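Local coordinates for protein N5-carboxyaminoimidazole ribonucleotide synthetase (Bacillus anthracis, PDB 3QFF) that probably catalyses the ATP- and bicarbonate-dependent N5-carboxylation of aminoimidazole ribonucleotide in purine biosynthesis, at residues 284-289 with 357-361; 319-325 with 377-381; 332-337 with 371-377. All coordinates share one frame. Residue numbers count along the deposited sequence, not the author numbering.

Overall arrangement
Going from the N terminus, the chain first reaches 284-289, in the ATP-grasp part of the protein, then strand 316-322, the start of helix 323-331 and the loop 332-337. Interaction 1 closes its loop when strand 354-361 returns past 284-289. Interaction 3 closes next, as the end of helix 365-374 meets 332-337, and interaction 2 last, when 377-381 packs on 319-325. Interaction 1 crosses both others along the chain; interaction 3 lies within the span of interaction 2 and shares Ile-377 with it. Interactions 1 and 2 meet on the large antiparallel sheet, where neighbouring strands 316-322 and 354-361 join between Val-319 and Val-358; Ala-372 of interaction 3 packs on Val-319 and Ile-360.

Interaction 1 of 3, residues 284-289 with 357-361; sequences HYTQDA and HVNIL
Asn-359 ND2 donates two hydrogen bonds, to Asp-288 OD2 (2.8 Å) and to the backbone His-284 O (3.1 Å). Asp-288 OD2 also bonds His-342 on the adjoining strand 339-343. A weak bond runs from His-357 NE2 to Gln-287 OE1 (2.8 Å), while His-357 ND1 is held by Tyr-344. Segment 357-361 is extended, so alternate residues His-357, Asn-359 and Leu-361 face 284-289, a turn that runs into a short helix; CA atoms of Tyr-285 and Asn-359 are 6.0 Å apart. Asn-359 (chi1 m) reaches toward the turn. The rings of His-284 (m) and His-357 (p) form an offset stack, centroids 4.6 Å apart and planes at 29°, and His-284 CB makes a CH-pi contact 3.7 Å from the His-357 ring centroid. Farther along, Leu-361 CD1 packs 4.0 Å from Ala-289 CB. Polar side chains thus tie the turn and short helix after the ATP-grasp strands to strand 354-361 of the large antiparallel sheet: one amide nitrogen serves a carboxylate oxygen and a turn carbonyl, while Asn-359 OD1 is buried without a polar partner.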
loop_
_atom_site.group_PDB
_atom_site.type_symbol
_atom_site.label_atom_id
_atom_site.label_comp_id
_atom_site.label_asym_id
_atom_site.label_seq_id
_atom_site.Cartn_x
_atom_site.Cartn_y
_atom_site.Cartn_z
ATOM N N HIS A 284 5.238 0.534 -11.837
ATOM C CA HIS A 284 5.180 1.155 -10.495
ATOM C C HIS A 284 4.015 2.132 -10.330
ATOM O O HIS A 284 3.532 2.352 -9.203
ATOM C CB HIS A 284 6.495 1.876 -10.157
ATOM C CG HIS A 284 7.675 0.969 -10.001
ATOM N ND1 HIS A 284 7.561 -0.398 -9.861
ATOM C CD2 HIS A 284 9.000 1.248 -9.908
ATOM C CE1 HIS A 284 8.764 -0.926 -9.723
ATOM N NE2 HIS A 284 9.655 0.053 -9.741
ATOM N N TYR A 285 3.570 2.720 -11.445
ATOM C CA TYR A 285 2.381 3.580 -11.420
ATOM C C TYR A 285 1.176 2.910 -10.757
ATOM O O TYR A 285 0.336 3.593 -10.183
ATOM C CB TYR A 285 1.992 4.025 -12.837
ATOM C CG TYR A 285 1.287 2.970 -13.662
ATOM C CD1 TYR A 285 2.005 2.082 -14.469
ATOM C CD2 TYR A 285 -0.110 2.884 -13.664
ATOM C CE1 TYR A 285 1.349 1.122 -15.248
ATOM C CE2 TYR A 285 -0.772 1.932 -14.424
ATOM C CZ TYR A 285 -0.039 1.061 -15.220
ATOM O OH TYR A 285 -0.712 0.130 -15.962
ATOM N N THR A 286 1.086 1.582 -10.857
ATOM C CA THR A 286 -0.081 0.844 -10.362
ATOM C C THR A 286 -0.256 0.957 -8.840
ATOM O O THR A 286 -1.353 0.741 -8.335
ATOM C CB THR A 286 -0.009 -0.663 -10.685
ATOM O OG1 THR A 286 1.184 -1.227 -10.106
ATOM C CG2 THR A 286 -0.027 -0.890 -12.187
ATOM N N GLN A 287 0.828 1.263 -8.128
ATOM C CA GLN A 287 0.805 1.380 -6.667
ATOM C C GLN A 287 -0.131 2.462 -6.176
ATOM O O GLN A 287 -0.675 2.358 -5.080
ATOM C CB GLN A 287 2.197 1.712 -6.133
ATOM C CG GLN A 287 3.146 0.526 -6.056
ATOM C CD GLN A 287 4.436 0.921 -5.393
ATOM O OE1 GLN A 287 5.102 1.892 -5.801
ATOM N NE2 GLN A 287 4.789 0.201 -4.344
ATOM N N ASP A 288 -0.271 3.527 -6.959
ATOM C CA ASP A 288 -1.096 4.656 -6.536
ATOM C C ASP A 288 -2.309 4.903 -7.428
ATOM O O ASP A 288 -3.291 5.493 -6.988
ATOM C CB ASP A 288 -0.219 5.913 -6.379
ATOM C CG ASP A 288 0.838 5.744 -5.290
ATOM O OD1 ASP A 288 0.447 5.559 -4.113
ATOM O OD2 ASP A 288 2.055 5.774 -5.602
ATOM N N ALA A 289 -2.260 4.416 -8.665
ATOM C CA ALA A 289 -3.276 4.798 -9.659
ATOM C C ALA A 289 -4.249 3.695 -10.060
ATOM O O ALA A 289 -5.237 3.978 -10.746
ATOM C CB ALA A 289 -2.616 5.369 -10.900
ATOM N N HIS A 357 10.816 6.190 -6.735
ATOM C CA HIS A 357 9.995 6.772 -7.794
ATOM C C HIS A 357 8.915 7.661 -7.176
ATOM O O HIS A 357 8.577 7.520 -5.991
ATOM C CB HIS A 357 9.368 5.680 -8.688
ATOM C CG HIS A 357 8.382 4.803 -7.977
ATOM N ND1 HIS A 357 8.754 3.653 -7.313
ATOM C CD2 HIS A 357 7.036 4.891 -7.854
ATOM C CE1 HIS A 357 7.681 3.080 -6.798
ATOM N NE2 HIS A 357 6.626 3.810 -7.110
ATOM N N VAL A 358 8.380 8.576 -7.969
ATOM C CA VAL A 358 7.239 9.353 -7.531
ATOM C C VAL A 358 6.112 9.192 -8.548
ATOM O O VAL A 358 6.338 9.302 -9.760
ATOM C CB VAL A 358 7.613 10.852 -7.257
ATOM C CG1 VAL A 358 8.195 11.513 -8.499
ATOM C CG2 VAL A 358 6.411 11.642 -6.733
ATOM N N ASN A 359 4.912 8.893 -8.043
ATOM C CA ASN A 359 3.712 8.831 -8.854
ATOM C C ASN A 359 2.925 10.126 -8.740
ATOM O O ASN A 359 2.403 10.462 -7.661
ATOM C CB ASN A 359 2.849 7.640 -8.421
ATOM C CG ASN A 359 3.427 6.316 -8.881
ATOM O OD1 ASN A 359 4.099 6.251 -9.919
ATOM N ND2 ASN A 359 3.189 5.264 -8.117
ATOM N N ILE A 360 2.849 10.849 -9.851
ATOM C CA ILE A 360 2.152 12.117 -9.892
ATOM C C ILE A 360 0.764 11.888 -10.464
ATOM O O ILE A 360 0.614 11.631 -11.667
ATOM C CB ILE A 360 2.904 13.157 -10.765
ATOM C CG1 ILE A 360 4.365 13.283 -10.335
ATOM C CG2 ILE A 360 2.194 14.527 -10.713
ATOM C CD1 ILE A 360 5.231 14.078 -11.336
ATOM N N LEU A 361 -0.240 11.992 -9.598
ATOM C CA LEU A 361 -1.629 11.754 -9.959
ATOM C C LEU A 361 -2.327 13.061 -10.313
ATOM O O LEU A 361 -2.172 14.065 -9.613
ATOM C CB LEU A 361 -2.357 11.067 -8.795
ATOM C CG LEU A 361 -2.613 9.551 -8.814
ATOM C CD1 LEU A 361 -1.359 8.728 -9.040
ATOM C CD2 LEU A 361 -3.275 9.150 -7.510
#

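Interaction 2 of 3, residues 319-325 with 377-381; sequences VNILGEH and IWDHQ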
loop_
_atom_site.group_PDB
_atom_site.type_symbol
_atom_site.label_atom_id
_atom_site.label_comp_id
_atom_site.label_asym_id
_atom_site.label_seq_id
_atom_site.Cartn_x
_atom_site.Cartn_y
_atom_site.Cartn_z
ATOM N N VAL A 319 7.615 9.035 -12.231
ATOM C CA VAL A 319 8.964 9.506 -12.545
ATOM C C VAL A 319 9.991 8.770 -11.709
ATOM O O VAL A 319 9.856 8.675 -10.489
ATOM C CB VAL A 319 9.142 11.032 -12.322
ATOM C CG1 VAL A 319 10.378 11.524 -13.098
ATOM C CG2 VAL A 319 7.932 11.782 -12.787
ATOM N N ASN A 320 11.024 8.239 -12.355
ATOM C CA ASN A 320 12.099 7.576 -11.629
ATOM C C ASN A 320 12.998 8.541 -10.862
ATOM O O ASN A 320 13.307 9.623 -11.365
ATOM C CB ASN A 320 12.981 6.746 -12.585
ATOM C CG ASN A 320 12.628 5.270 -12.584
ATOM O OD1 ASN A 320 11.822 4.794 -11.780
ATOM N ND2 ASN A 320 13.256 4.526 -13.486
ATOM N N ILE A 321 13.415 8.114 -9.664
ATOM C CA ILE A 321 14.386 8.832 -8.833
ATOM C C ILE A 321 15.708 8.065 -8.797
ATOM O O ILE A 321 15.853 7.052 -8.114
ATOM C CB ILE A 321 13.851 9.115 -7.398
ATOM C CG1 ILE A 321 12.521 9.875 -7.475
ATOM C CG2 ILE A 321 14.895 9.887 -6.532
ATOM C CD1 ILE A 321 11.674 9.758 -6.220
ATOM N N LEU A 322 16.672 8.567 -9.561
ATOM C CA LEU A 322 18.017 7.983 -9.592
ATOM C C LEU A 322 18.876 8.623 -8.506
ATOM O O LEU A 322 18.453 9.590 -7.875
ATOM C CB LEU A 322 18.651 8.161 -10.982
ATOM C CG LEU A 322 17.798 7.758 -12.208
ATOM C CD1 LEU A 322 18.612 7.927 -13.514
ATOM C CD2 LEU A 322 17.306 6.324 -12.076
ATOM N N GLY A 323 20.061 8.064 -8.267
ATOM C CA GLY A 323 21.034 8.651 -7.344
ATOM C C GLY A 323 21.251 10.139 -7.588
ATOM O O GLY A 323 21.277 10.920 -6.640
ATOM N N GLU A 324 21.375 10.530 -8.857
ATOM C CA GLU A 324 21.544 11.946 -9.240
ATOM C C GLU A 324 20.327 12.844 -8.919
ATOM O O GLU A 324 20.416 14.073 -9.040
ATOM C CB GLU A 324 21.869 12.065 -10.733
ATOM C CG GLU A 324 20.671 11.744 -11.643
ATOM C CD GLU A 324 20.859 12.173 -13.093
ATOM O OE1 GLU A 324 21.068 13.376 -13.347
ATOM O OE2 GLU A 324 20.757 11.305 -13.986
ATOM N N HIS A 325 19.193 12.247 -8.541
ATOM C CA HIS A 325 17.976 13.027 -8.257
ATOM C C HIS A 325 17.586 13.091 -6.780
ATOM O O HIS A 325 16.768 13.921 -6.405
ATOM C CB HIS A 325 16.762 12.496 -9.032
ATOM C CG HIS A 325 16.971 12.389 -10.510
ATOM N ND1 HIS A 325 16.947 11.182 -11.178
ATOM C CD2 HIS A 325 17.190 13.337 -11.454
ATOM C CE1 HIS A 325 17.148 11.390 -12.466
ATOM N NE2 HIS A 325 17.296 12.689 -12.660
ATOM N N ILE A 377 13.847 18.863 -10.905
ATOM C CA ILE A 377 14.660 17.771 -10.385
ATOM C C ILE A 377 15.266 16.975 -11.541
ATOM O O ILE A 377 16.388 16.476 -11.444
ATOM C CB ILE A 377 13.814 16.840 -9.483
ATOM C CG1 ILE A 377 13.362 17.585 -8.214
ATOM C CG2 ILE A 377 14.585 15.578 -9.125
ATOM C CD1 ILE A 377 12.210 16.901 -7.468
ATOM N N TRP A 378 14.516 16.862 -12.635
ATOM C CA TRP A 378 14.916 15.993 -13.746
ATOM C C TRP A 378 15.379 16.764 -14.988
ATOM O O TRP A 378 15.283 16.249 -16.097
ATOM C CB TRP A 378 13.796 14.992 -14.090
ATOM C CG TRP A 378 13.392 14.127 -12.908
ATOM C CD1 TRP A 378 13.990 12.970 -12.496
ATOM C CD2 TRP A 378 12.329 14.380 -11.978
ATOM N NE1 TRP A 378 13.362 12.481 -11.367
ATOM C CE2 TRP A 378 12.332 13.321 -11.037
ATOM C CE3 TRP A 378 11.362 15.386 -11.857
ATOM C CZ2 TRP A 378 11.409 13.246 -9.982
ATOM C CZ3 TRP A 378 10.444 15.310 -10.811
ATOM C CH2 TRP A 378 10.478 14.242 -9.889
ATOM N N ASP A 379 15.908 17.976 -14.789
ATOM C CA ASP A 379 16.357 18.843 -15.893
ATOM C C ASP A 379 17.351 18.153 -16.845
ATOM O O ASP A 379 17.326 18.389 -18.057
ATOM C CB ASP A 379 16.948 20.162 -15.353
ATOM C CG ASP A 379 15.874 21.185 -14.960
ATOM O OD1 ASP A 379 16.147 22.046 -14.096
ATOM O OD2 ASP A 379 14.758 21.156 -15.515
ATOM N N HIS A 380 18.219 17.316 -16.287
ATOM C CA HIS A 380 19.136 16.470 -17.059
ATOM C C HIS A 380 18.372 15.619 -18.089
ATOM O O HIS A 380 18.645 15.687 -19.299
ATOM C CB HIS A 380 19.948 15.589 -16.096
ATOM C CG HIS A 380 20.956 14.697 -16.760
ATOM N ND1 HIS A 380 21.541 13.638 -16.107
ATOM C CD2 HIS A 380 21.483 14.704 -18.009
ATOM C CE1 HIS A 380 22.384 13.027 -16.922
ATOM N NE2 HIS A 380 22.368 13.657 -18.083
ATOM N N GLN A 381 17.397 14.852 -17.603
ATOM C CA GLN A 381 16.591 13.979 -18.457
ATOM C C GLN A 381 15.807 14.776 -19.484
ATOM O O GLN A 381 15.783 14.415 -20.661
ATOM C CB GLN A 381 15.658 13.086 -17.621
ATOM C CG GLN A 381 16.358 11.873 -16.974
ATOM C CD GLN A 381 17.381 12.252 -15.907
ATOM O OE1 GLN A 381 17.250 13.282 -15.231
ATOM N NE2 GLN A 381 18.395 11.417 -15.744
#
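Val-319, on strand 316-322, lays its CG1 over the indole face of Trp-378, 3.5 Å from the centroid of the five-membered ring, a CH-pi contact. The next carbonyl, Asn-320 O, accepts a weak hydrogen bond from Trp-378 NE1 (2.9 Å); Asn-320 also pairs through its backbone with His-225 of strand 223-229. Ile-321 CG1 touches the indole edge at Trp-378 CZ2 (4.3 Å). At Leu-322 the strand gives way to the weakly bonded start of helix 323-331: Leu-322 O accepts from His-325 N (2.8 Å), while Leu-322 N donates to His-325 ND1 (3.1 Å), fixing that imidazole against the backbone. Glu-324 then spreads its carboxylate over the opening turn of helix 379-382, with OE1 receiving His-380 ND1 (2.8 Å) and OE2 receiving Gln-381 NE2 (2.9 Å). His-325 is the residue of 319-325 most covered by 377-381: its NE2 donates to Gln-381 OE1 (2.6 Å), its CB packs on Ile-377 CG2 (3.8 Å), and its face receives the edge of Trp-378, the centroids of the imidazole and of the indole five-membered ring 4.2 Å apart and planes at 50°. Because ND1 accepts while NE2 donates, His-325 is consistent with a neutral, NE2-protonated imidazole, and Gln-381, accepting from His-325 and donating to Glu-324, links the two side chains into one polar chain that joins the C-terminal helix to the strand-helix junction beside the tryptophan.

Interaction 3 of 3, residues 332-337 with 371-377; sequences QVNRLT and KAKSLHI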
loop_
_atom_site.group_PDB
_atom_site.type_symbol
_atom_site.label_atom_id
_atom_site.label_comp_id
_atom_site.label_asym_id
_atom_site.label_seq_id
_atom_site.Cartn_x
_atom_site.Cartn_y
_atom_site.Cartn_z
ATOM N N GLN A 332 13.127 19.488 -2.245
ATOM C CA GLN A 332 11.877 19.982 -2.819
ATOM C C GLN A 332 10.656 19.308 -2.195
ATOM O O GLN A 332 9.550 19.431 -2.713
ATOM C CB GLN A 332 11.858 19.731 -4.334
ATOM C CG GLN A 332 12.820 20.590 -5.165
ATOM C CD GLN A 332 12.279 21.965 -5.416
ATOM O OE1 GLN A 332 12.044 22.728 -4.486
ATOM N NE2 GLN A 332 12.066 22.295 -6.681
ATOM N N VAL A 333 10.860 18.598 -1.088
ATOM C CA VAL A 333 9.805 17.782 -0.471
ATOM C C VAL A 333 8.519 18.569 -0.178
ATOM O O VAL A 333 7.417 18.049 -0.338
ATOM C CB VAL A 333 10.334 16.982 0.760
ATOM C CG1 VAL A 333 10.303 17.815 2.031
ATOM C CG2 VAL A 333 9.551 15.684 0.939
ATOM N N ASN A 334 8.675 19.841 0.196
ATOM C CA ASN A 334 7.540 20.740 0.423
ATOM C C ASN A 334 6.722 21.059 -0.832
ATOM O O ASN A 334 5.631 21.611 -0.743
ATOM C CB ASN A 334 8.019 22.038 1.097
ATOM C CG ASN A 334 9.006 22.827 0.233
ATOM O OD1 ASN A 334 9.895 22.256 -0.415
ATOM N ND2 ASN A 334 8.853 24.151 0.227
ATOM N N ARG A 335 7.240 20.709 -2.006
ATOM C CA ARG A 335 6.543 21.020 -3.247
ATOM C C ARG A 335 5.864 19.790 -3.841
ATOM O O ARG A 335 5.370 19.832 -4.974
ATOM C CB ARG A 335 7.494 21.650 -4.270
ATOM C CG ARG A 335 8.205 22.898 -3.773
ATOM C CD ARG A 335 8.135 24.013 -4.792
ATOM N NE ARG A 335 9.019 23.800 -5.940
ATOM C CZ ARG A 335 9.261 24.710 -6.885
ATOM N NH1 ARG A 335 8.689 25.909 -6.829
ATOM N NH2 ARG A 335 10.083 24.425 -7.889
ATOM N N LEU A 336 5.792 18.714 -3.056
ATOM C CA LEU A 336 5.351 17.422 -3.575
ATOM C C LEU A 336 3.855 17.144 -3.437
ATOM O O LEU A 336 3.442 15.983 -3.325
ATOM C CB LEU A 336 6.183 16.281 -2.982
ATOM C CG LEU A 336 7.666 16.258 -3.368
ATOM C CD1 LEU A 336 8.375 15.143 -2.623
ATOM C CD2 LEU A 336 7.839 16.085 -4.878
ATOM N N THR A 337 3.053 18.208 -3.486
ATOM C CA THR A 337 1.588 18.099 -3.524
ATOM C C THR A 337 1.106 17.294 -4.746
ATOM O O THR A 337 1.605 17.483 -5.864
ATOM C CB THR A 337 0.909 19.501 -3.487
ATOM O OG1 THR A 337 -0.523 19.356 -3.469
ATOM C CG2 THR A 337 1.294 20.319 -4.690
ATOM N N LYS A 371 3.991 19.301 -13.840
ATOM C CA LYS A 371 4.401 19.257 -12.441
ATOM C C LYS A 371 5.835 18.731 -12.271
ATOM O O LYS A 371 6.634 19.340 -11.563
ATOM C CB LYS A 371 3.419 18.441 -11.587
ATOM C CG LYS A 371 3.815 18.366 -10.106
ATOM C CD LYS A 371 3.627 19.708 -9.375
ATOM C CE LYS A 371 4.251 19.620 -7.982
ATOM N NZ LYS A 371 4.235 20.917 -7.246
ATOM N N ALA A 372 6.151 17.613 -12.919
ATOM C CA ALA A 372 7.511 17.067 -12.897
ATOM C C ALA A 372 8.561 18.065 -13.410
ATOM O O ALA A 372 9.597 18.255 -12.779
ATOM C CB ALA A 372 7.586 15.750 -13.686
ATOM N N LYS A 373 8.281 18.698 -14.545
ATOM C CA LYS A 373 9.180 19.720 -15.102
ATOM C C LYS A 373 9.407 20.861 -14.113
ATOM O O LYS A 373 10.557 21.235 -13.836
ATOM C CB LYS A 373 8.603 20.295 -16.402
ATOM C CG LYS A 373 9.006 19.568 -17.658
ATOM C CD LYS A 373 8.484 20.303 -18.899
ATOM C CE LYS A 373 7.203 19.686 -19.429
ATOM N NZ LYS A 373 7.510 18.415 -20.171
ATOM N N SER A 374 8.306 21.384 -13.561
ATOM C CA SER A 374 8.348 22.580 -12.715
ATOM C C SER A 374 9.153 22.366 -11.441
ATOM O O SER A 374 9.650 23.322 -10.846
ATOM C CB SER A 374 6.933 23.110 -12.405
ATOM O OG SER A 374 6.271 22.336 -11.417
ATOM N N LEU A 375 9.299 21.108 -11.037
ATOM C CA LEU A 375 10.071 20.764 -9.851
ATOM C C LEU A 375 11.571 20.950 -10.052
ATOM O O LEU A 375 12.320 21.058 -9.081
ATOM C CB LEU A 375 9.768 19.325 -9.411
ATOM C CG LEU A 375 8.361 19.049 -8.850
ATOM C CD1 LEU A 375 8.133 17.560 -8.645
ATOM C CD2 LEU A 375 8.153 19.790 -7.535
ATOM N N HIS A 376 11.996 20.966 -11.318
ATOM C CA HIS A 376 13.406 21.106 -11.709
ATOM C C HIS A 376 14.335 20.090 -11.048
ATOM O O HIS A 376 15.458 20.412 -10.655
ATOM C CB HIS A 376 13.883 22.564 -11.527
ATOM C CG HIS A 376 13.204 23.520 -12.457
ATOM N ND1 HIS A 376 13.428 23.512 -13.818
ATOM C CD2 HIS A 376 12.278 24.481 -12.232
ATOM C CE1 HIS A 376 12.670 24.430 -14.391
ATOM N NE2 HIS A 376 11.962 25.031 -13.450
ATOM N N ILE A 377 13.847 18.863 -10.905
ATOM C CA ILE A 377 14.660 17.771 -10.385
ATOM C C ILE A 377 15.266 16.975 -11.541
ATOM O O ILE A 377 16.388 16.476 -11.444
ATOM C CB ILE A 377 13.814 16.840 -9.483
ATOM C CG1 ILE A 377 13.362 17.585 -8.214
ATOM C CG2 ILE A 377 14.585 15.578 -9.125
ATOM C CD1 ILE A 377 12.210 16.901 -7.468
#
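Two hydrogen bonds, each from a side chain to a backbone carbonyl, bridge the segments. Gln-332 NE2 donates to Leu-375 O (2.7 Å), near where helix 365-374 ends and His-376 takes a positive phi (53°); Lys-371 NZ donates to Arg-335 O (2.8 Å) from the other segment. The bonds therefore run in opposite senses, one side chain from each segment reaching the main chain of its partner. The methyl Thr-337 CG2 lies beside the ammonium group, 3.9 Å from Lys-371 NZ. Apolar packing accompanies these bonds. Leu-375 is most covered, its CD1 4.1 Å from Leu-336 CD2 and its CD2 3.8 Å from Arg-335 CB. Ile-377 CD1 approaches Gln-332 CB (4.2 Å). Beyond the segments, Ile-377 also packs on His-325 and Val-329 of helix 323-331, and Thr-337 and Val-333 touch the second subunit. The loop between helix 323-331 and strand 339-343, with its short 3-10 turn at 333-334, thus packs on the C-terminal end of helix 365-374 in the PurK C-terminal region, partly at the surface.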